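Local coordinates for putative hemoglobin-like oxygen-binding protein (Pseudoalteromonas haloplanktis, PDB 4UUR), which binds heme as a cold-adapted group II truncated hemoglobin of an Antarctic marine bacterium and probably binds oxygen, at residues L92-R106 with S133-H145. Numbering follows the deposited sequence.
With HEM (protoporphyrin IX containing Fe), chain C.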
loop_
_atom_site.group_PDB
_atom_site.type_symbol
_atom_site.label_atom_id
_atom_site.label_comp_id
_atom_site.label_asym_id
_atom_site.label_seq_id
_atom_site.Cartn_x
_atom_site.Cartn_y
_atom_site.Cartn_z
ATOM N N LEU A 92 2.808 7.399 -9.261
ATOM C CA LEU A 92 3.387 7.072 -7.967
ATOM C C LEU A 92 4.881 7.325 -7.906
ATOM O O LEU A 92 5.352 7.844 -6.893
ATOM C CB LEU A 92 3.128 5.618 -7.567
ATOM C CG LEU A 92 1.665 5.258 -7.292
ATOM C CD1 LEU A 92 1.642 3.882 -6.617
ATOM C CD2 LEU A 92 0.944 6.316 -6.451
ATOM N N ARG A 93 5.639 6.966 -8.951
ATOM C CA ARG A 93 7.094 7.125 -8.876
ATOM C C ARG A 93 7.455 8.567 -8.566
ATOM O O ARG A 93 8.268 8.829 -7.678
ATOM C CB ARG A 93 7.837 6.667 -10.139
ATOM C CG ARG A 93 9.339 6.836 -9.973
ATOM C CD ARG A 93 10.157 6.015 -10.933
ATOM N NE ARG A 93 11.516 6.519 -10.989
ATOM C CZ ARG A 93 12.519 6.147 -10.196
ATOM N NH1 ARG A 93 12.356 5.241 -9.234
ATOM N NH2 ARG A 93 13.715 6.703 -10.353
ATOM N N LYS A 94 6.777 9.460 -9.293
ATOM C CA LYS A 94 6.956 10.904 -9.254
ATOM C C LYS A 94 6.517 11.450 -7.908
ATOM O O LYS A 94 7.259 12.173 -7.249
ATOM C CB LYS A 94 6.142 11.569 -10.401
ATOM C CG LYS A 94 6.343 13.079 -10.579
ATOM C CD LYS A 94 7.806 13.441 -10.892
ATOM C CE LYS A 94 8.188 14.877 -10.498
ATOM N NZ LYS A 94 9.660 15.034 -10.216
ATOM N N ARG A 95 5.293 11.111 -7.522
ATOM C CA ARG A 95 4.751 11.446 -6.199
ATOM C C ARG A 95 5.646 11.084 -5.012
ATOM O O ARG A 95 5.578 11.756 -4.019
ATOM C CB ARG A 95 3.412 10.771 -6.012
ATOM C CG ARG A 95 2.265 11.656 -6.375
ATOM C CD ARG A 95 0.982 11.043 -5.875
ATOM N NE ARG A 95 -0.159 11.926 -6.094
ATOM C CZ ARG A 95 -0.743 12.089 -7.269
ATOM N NH1 ARG A 95 -0.291 11.450 -8.334
ATOM N NH2 ARG A 95 -1.786 12.876 -7.379
ATOM N N HIS A 96 6.463 10.025 -5.129
ATOM C CA HIS A 96 7.522 9.677 -4.140
ATOM C C HIS A 96 8.856 10.329 -4.321
ATOM O O HIS A 96 9.753 10.130 -3.480
ATOM C CB HIS A 96 7.751 8.159 -4.106
ATOM C CG HIS A 96 6.578 7.432 -3.557
ATOM N ND1 HIS A 96 5.391 7.317 -4.252
ATOM C CD2 HIS A 96 6.369 6.875 -2.347
ATOM C CE1 HIS A 96 4.509 6.700 -3.495
ATOM N NE2 HIS A 96 5.084 6.410 -2.341
ATOM N N MET A 97 9.026 11.117 -5.389
ATOM C CA MET A 97 10.335 11.753 -5.663
ATOM C C MET A 97 10.813 12.753 -4.593
ATOM O O MET A 97 12.028 12.983 -4.491
ATOM C CB MET A 97 10.337 12.462 -7.059
ATOM C CG MET A 97 10.745 11.570 -8.264
ATOM S SD MET A 97 12.424 10.946 -8.025
ATOM C CE MET A 97 12.290 9.253 -8.570
ATOM N N PRO A 98 9.879 13.393 -3.834
ATOM C CA PRO A 98 10.342 14.217 -2.715
ATOM C C PRO A 98 11.136 13.432 -1.689
ATOM O O PRO A 98 11.916 14.033 -1.004
ATOM C CB PRO A 98 9.051 14.714 -2.067
ATOM C CG PRO A 98 8.081 14.753 -3.173
ATOM C CD PRO A 98 8.445 13.596 -4.079
ATOM N N PHE A 99 10.939 12.107 -1.590
ATOM C CA PHE A 99 11.610 11.289 -0.565
ATOM C C PHE A 99 12.822 10.549 -1.147
ATOM O O PHE A 99 12.963 10.330 -2.366
ATOM C CB PHE A 99 10.625 10.289 0.085
ATOM C CG PHE A 99 9.248 10.860 0.334
ATOM C CD1 PHE A 99 9.027 11.771 1.365
ATOM C CD2 PHE A 99 8.184 10.522 -0.466
ATOM C CE1 PHE A 99 7.763 12.300 1.606
ATOM C CE2 PHE A 99 6.925 11.064 -0.268
ATOM C CZ PHE A 99 6.708 11.956 0.772
ATOM N N THR A 100 13.713 10.179 -0.238
ATOM C CA THR A 100 14.819 9.296 -0.539
ATOM C C THR A 100 14.320 7.879 -0.242
ATOM O O THR A 100 14.017 7.552 0.886
ATOM C CB THR A 100 16.020 9.637 0.365
ATOM O OG1 THR A 100 16.487 10.967 0.075
ATOM C CG2 THR A 100 17.177 8.603 0.223
ATOM N N ILE A 101 14.214 7.044 -1.260
ATOM C CA ILE A 101 13.772 5.649 -1.097
ATOM C C ILE A 101 14.814 4.677 -1.649
ATOM O O ILE A 101 14.971 4.581 -2.865
ATOM C CB ILE A 101 12.466 5.454 -1.862
ATOM C CG1 ILE A 101 11.424 6.432 -1.352
ATOM C CG2 ILE A 101 11.991 4.011 -1.753
ATOM C CD1 ILE A 101 10.177 6.437 -2.171
ATOM N N ASP A 102 15.506 3.962 -0.763
ATOM C CA ASP A 102 16.443 2.886 -1.152
ATOM C C ASP A 102 15.816 1.469 -1.037
ATOM O O ASP A 102 14.655 1.319 -0.649
ATOM C CB ASP A 102 17.735 2.952 -0.298
ATOM C CG ASP A 102 17.449 2.854 1.177
ATOM O OD1 ASP A 102 16.315 2.445 1.516
ATOM O OD2 ASP A 102 18.312 3.223 2.006
ATOM N N GLN A 103 16.598 0.444 -1.388
ATOM C CA GLN A 103 16.213 -0.956 -1.292
ATOM C C GLN A 103 15.688 -1.286 0.110
ATOM O O GLN A 103 14.653 -1.936 0.298
ATOM C CB GLN A 103 17.460 -1.835 -1.595
ATOM C CG GLN A 103 17.204 -3.337 -1.730
ATOM C CD GLN A 103 16.197 -3.657 -2.826
ATOM O OE1 GLN A 103 16.392 -3.282 -3.988
ATOM N NE2 GLN A 103 15.105 -4.345 -2.462
ATOM N N ASP A 104 16.431 -0.838 1.094
ATOM C CA ASP A 104 16.101 -1.086 2.467
ATOM C C ASP A 104 14.654 -0.648 2.809
ATOM O O ASP A 104 13.915 -1.377 3.490
ATOM C CB ASP A 104 17.138 -0.381 3.330
ATOM C CG ASP A 104 16.809 -0.411 4.799
ATOM O OD1 ASP A 104 16.217 -1.420 5.274
ATOM O OD2 ASP A 104 17.188 0.598 5.471
ATOM N N LEU A 105 14.267 0.534 2.355
ATOM C CA LEU A 105 12.942 1.046 2.628
ATOM C C LEU A 105 11.885 0.357 1.783
ATOM O O LEU A 105 10.778 0.146 2.255
ATOM C CB LEU A 105 12.872 2.573 2.438
ATOM C CG LEU A 105 13.609 3.418 3.465
ATOM C CD1 LEU A 105 13.752 4.867 2.943
ATOM C CD2 LEU A 105 12.900 3.386 4.807
ATOM N N ARG A 106 12.214 0.019 0.549
ATOM C CA ARG A 106 11.349 -0.817 -0.251
ATOM C C ARG A 106 11.024 -2.164 0.432
ATOM O O ARG A 106 9.876 -2.604 0.428
ATOM C CB ARG A 106 11.961 -1.114 -1.600
ATOM C CG ARG A 106 10.905 -1.574 -2.607
ATOM C CD ARG A 106 11.328 -2.786 -3.446
ATOM N NE ARG A 106 11.232 -4.043 -2.704
ATOM C CZ ARG A 106 10.605 -5.156 -3.098
ATOM N NH1 ARG A 106 9.982 -5.286 -4.269
ATOM N NH2 ARG A 106 10.610 -6.175 -2.273
ATOM N N SER A 133 2.488 -7.955 -7.654
ATOM C CA SER A 133 2.185 -6.663 -8.262
ATOM C C SER A 133 2.532 -5.414 -7.379
ATOM O O SER A 133 3.064 -4.393 -7.875
ATOM C CB SER A 133 0.767 -6.644 -8.781
ATOM O OG SER A 133 -0.175 -6.739 -7.746
ATOM N N PHE A 134 2.286 -5.516 -6.073
ATOM C CA PHE A 134 2.867 -4.565 -5.098
ATOM C C PHE A 134 4.396 -4.596 -5.123
ATOM O O PHE A 134 5.027 -3.555 -5.097
ATOM C CB PHE A 134 2.425 -4.853 -3.628
ATOM C CG PHE A 134 1.030 -4.371 -3.288
ATOM C CD1 PHE A 134 0.740 -3.013 -3.248
ATOM C CD2 PHE A 134 0.034 -5.262 -2.962
ATOM C CE1 PHE A 134 -0.533 -2.566 -2.936
ATOM C CE2 PHE A 134 -1.243 -4.820 -2.669
ATOM C CZ PHE A 134 -1.536 -3.478 -2.632
ATOM N N GLY A 135 4.979 -5.784 -5.079
ATOM C CA GLY A 135 6.442 -5.952 -5.114
ATOM C C GLY A 135 7.097 -5.180 -6.267
ATOM O O GLY A 135 8.164 -4.591 -6.112
ATOM N N GLN A 136 6.440 -5.171 -7.408
ATOM C CA GLN A 136 6.940 -4.455 -8.571
ATOM C C GLN A 136 6.797 -2.936 -8.421
ATOM O O GLN A 136 7.774 -2.218 -8.594
ATOM C CB GLN A 136 6.235 -4.936 -9.852
ATOM C CG GLN A 136 6.963 -6.074 -10.541
ATOM C CD GLN A 136 6.159 -6.732 -11.644
ATOM O OE1 GLN A 136 5.013 -6.365 -11.923
ATOM N NE2 GLN A 136 6.765 -7.718 -12.282
ATOM N N LEU A 137 5.584 -2.464 -8.129
ATOM C CA LEU A 137 5.356 -1.060 -7.780
ATOM C C LEU A 137 6.362 -0.515 -6.765
ATOM O O LEU A 137 6.972 0.517 -7.008
ATOM C CB LEU A 137 3.944 -0.847 -7.265
ATOM C CG LEU A 137 3.008 -0.358 -8.347
ATOM C CD1 LEU A 137 1.623 -0.083 -7.750
ATOM C CD2 LEU A 137 3.590 0.898 -8.997
ATOM N N ALA A 138 6.567 -1.237 -5.669
ATOM C CA ALA A 138 7.544 -0.859 -4.640
ATOM C C ALA A 138 8.921 -0.705 -5.208
ATOM O O ALA A 138 9.586 0.274 -4.905
ATOM C CB ALA A 138 7.607 -1.861 -3.503
ATOM N N SER A 139 9.354 -1.659 -6.029
ATOM C CA SER A 139 10.690 -1.563 -6.614
ATOM C C SER A 139 10.802 -0.350 -7.541
ATOM O O SER A 139 11.806 0.290 -7.560
ATOM C CB SER A 139 11.083 -2.867 -7.318
ATOM O OG SER A 139 11.687 -3.731 -6.360
ATOM N N HIS A 140 9.722 -0.037 -8.243
ATOM C CA HIS A 140 9.604 1.091 -9.168
ATOM C C HIS A 140 9.811 2.432 -8.460
ATOM O O HIS A 140 10.251 3.364 -9.089
ATOM C CB HIS A 140 8.199 1.039 -9.807
ATOM C CG HIS A 140 7.932 2.062 -10.874
ATOM N ND1 HIS A 140 8.897 2.524 -11.744
ATOM C CD2 HIS A 140 6.769 2.652 -11.261
ATOM C CE1 HIS A 140 8.356 3.389 -12.585
ATOM N NE2 HIS A 140 7.063 3.483 -12.316
ATOM N N MET A 141 9.464 2.527 -7.170
ATOM C CA MET A 141 9.597 3.782 -6.411
ATOM C C MET A 141 11.023 4.050 -6.003
ATOM O O MET A 141 11.356 5.169 -5.633
ATOM C CB MET A 141 8.803 3.747 -5.104
ATOM C CG MET A 141 7.336 3.449 -5.202
ATOM S SD MET A 141 6.502 4.644 -6.215
ATOM C CE MET A 141 6.317 3.736 -7.757
ATOM N N ILE A 142 11.859 3.013 -6.019
ATOM C CA ILE A 142 13.218 3.118 -5.497
ATOM C C ILE A 142 13.848 4.227 -6.307
ATOM O O ILE A 142 13.703 4.234 -7.522
ATOM C CB ILE A 142 13.994 1.807 -5.666
ATOM C CG1 ILE A 142 13.427 0.747 -4.708
ATOM C CG2 ILE A 142 15.501 2.010 -5.439
ATOM C CD1 ILE A 142 14.385 -0.368 -4.305
ATOM N N ASN A 143 14.478 5.185 -5.628
ATOM C CA ASN A 143 15.199 6.290 -6.296
ATOM C C ASN A 143 16.551 6.607 -5.694
ATOM O O ASN A 143 17.096 7.617 -5.980
ATOM C CB ASN A 143 14.326 7.557 -6.406
ATOM C CG ASN A 143 13.807 8.060 -5.051
ATOM O OD1 ASN A 143 14.556 8.107 -4.082
ATOM N ND2 ASN A 143 12.504 8.442 -4.988
ATOM N N GLN A 144 17.117 5.706 -4.912
ATOM C CA GLN A 144 18.465 5.851 -4.387
ATOM C C GLN A 144 19.171 4.484 -4.358
ATOM O O GLN A 144 18.682 3.517 -3.736
ATOM C CB GLN A 144 18.397 6.389 -2.978
ATOM C CG GLN A 144 19.725 6.679 -2.332
ATOM C CD GLN A 144 20.215 8.094 -2.602
ATOM O OE1 GLN A 144 19.542 9.087 -2.296
ATOM N NE2 GLN A 144 21.405 8.193 -3.159
ATOM N N HIS A 145 20.331 4.429 -5.024
ATOM C CA HIS A 145 21.095 3.196 -5.241
ATOM C C HIS A 145 22.531 3.466 -4.840
ATOM O O HIS A 145 23.074 2.791 -3.990
ATOM C CB HIS A 145 21.052 2.776 -6.717
ATOM C CG HIS A 145 19.795 3.170 -7.427
ATOM N ND1 HIS A 145 18.733 2.304 -7.607
ATOM C CD2 HIS A 145 19.426 4.343 -8.001
ATOM C CE1 HIS A 145 17.765 2.924 -8.262
ATOM N NE2 HIS A 145 18.161 4.162 -8.513
HETATM C CHA HEM C . 2.674 8.415 0.054
HETATM C CHB HEM C . 6.736 6.105 1.421
HETATM C CHC HEM C . 5.722 2.678 -1.867
HETATM C CHD HEM C . 1.348 4.521 -2.390
HETATM C C1A HEM C . 3.866 8.103 0.681
HETATM C C2A HEM C . 4.486 8.889 1.654
HETATM C C3A HEM C . 5.609 8.226 2.049
HETATM C C4A HEM C . 5.716 7.024 1.311
HETATM C CMA HEM C . 6.610 8.694 3.098
HETATM C CAA HEM C . 4.033 10.232 2.193
HETATM C CBA HEM C . 2.621 10.196 2.776
HETATM C CGA HEM C . 2.372 11.149 3.927
HETATM O O1A HEM C . 2.898 11.066 5.057
HETATM O O2A HEM C . 1.534 12.044 3.731
HETATM C C1B HEM C . 6.824 4.974 0.594
HETATM C C2B HEM C . 7.972 4.132 0.491
HETATM C C3B HEM C . 7.692 3.171 -0.445
HETATM C C4B HEM C . 6.358 3.500 -0.942
HETATM C CMB HEM C . 9.212 4.296 1.354
HETATM C CAB HEM C . 8.396 2.006 -1.069
HETATM C CBB HEM C . 9.657 1.792 -0.886
HETATM C C1C HEM C . 4.392 2.799 -2.250
HETATM C C2C HEM C . 3.651 1.887 -3.018
HETATM C C3C HEM C . 2.406 2.447 -3.178
HETATM C C4C HEM C . 2.399 3.668 -2.464
HETATM C CMC HEM C . 4.194 0.583 -3.585
HETATM C CAC HEM C . 1.199 1.931 -3.861
HETATM C CBC HEM C . 1.116 0.685 -4.313
HETATM C C1D HEM C . 1.436 5.739 -1.792
HETATM C C2D HEM C . 0.341 6.699 -1.908
HETATM C C3D HEM C . 0.711 7.765 -1.233
HETATM C C4D HEM C . 2.038 7.468 -0.716
HETATM C CMD HEM C . -0.964 6.573 -2.646
HETATM C CAD HEM C . -0.065 9.064 -1.101
HETATM C CBD HEM C . 0.510 9.984 -2.183
HETATM C CGD HEM C . -0.194 11.340 -2.303
HETATM O O1D HEM C . -1.045 11.721 -1.485
HETATM O O2D HEM C . 0.062 12.130 -3.234
HETATM N NA HEM C . 4.617 6.934 0.516
HETATM N NB HEM C . 5.922 4.543 -0.266
HETATM N NC HEM C . 3.610 3.833 -1.908
HETATM N ND HEM C . 2.403 6.207 -1.035
HETATM FE FE HEM C . 4.077 5.424 -0.680
HETATM O O HOH W 1 10.576 7.668 -6.388
HETATM O O HOH W 2 19.382 0.964 -2.559
HETATM O O HOH W 3 3.171 4.447 1.062
#
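Met141 reaches over one face of the His96 imidazole, its SD 3.9 Å from the ring centroid, while its CE packs against CB of Leu92. This is the tight part of the contact, on the proximal side of the globin heme pocket: His96 NE2 binds the heme iron at 2.2 Å, and a water occupies the opposite axial position. In the plane of the ring, His96 ND1 donates to Leu92 O (2.7 Å); His96 N reaches the same oxygen from the opposite face of the carbonyl plane. Leu92 CD1 and Leu137 CD1 meet beside a heme vinyl group, and Ile101 closes on the other vinyl. The bent Arg106 chain packs CG on Ala138 CB (3.4 Å), and its NH1 bonds weakly to Ser139 OG.

Beyond the sulfur, Asn143 N donates to Ile101 O (2.9 Å). A chi1 of 57° sets Asn143 CG between its backbone N and carbonyl carbon, bringing OD1 to Ile101 N. A water links Arg93 O, Met141 O and Asn143 ND2. The extended Arg93 forms a polar lid, CB over the His140 ring and NH1 on His140 O (2.8 Å).

The solvent side is looser: Thr100 CG2 touches Gln144 OE1, and a water joins Gln103 N to Gln144 O. With ND1 donating to Leu92 O and a thioether over one face, these two contacts restrict the rotation of the imidazole, and the bond would be expected to increase its electron donation to iron.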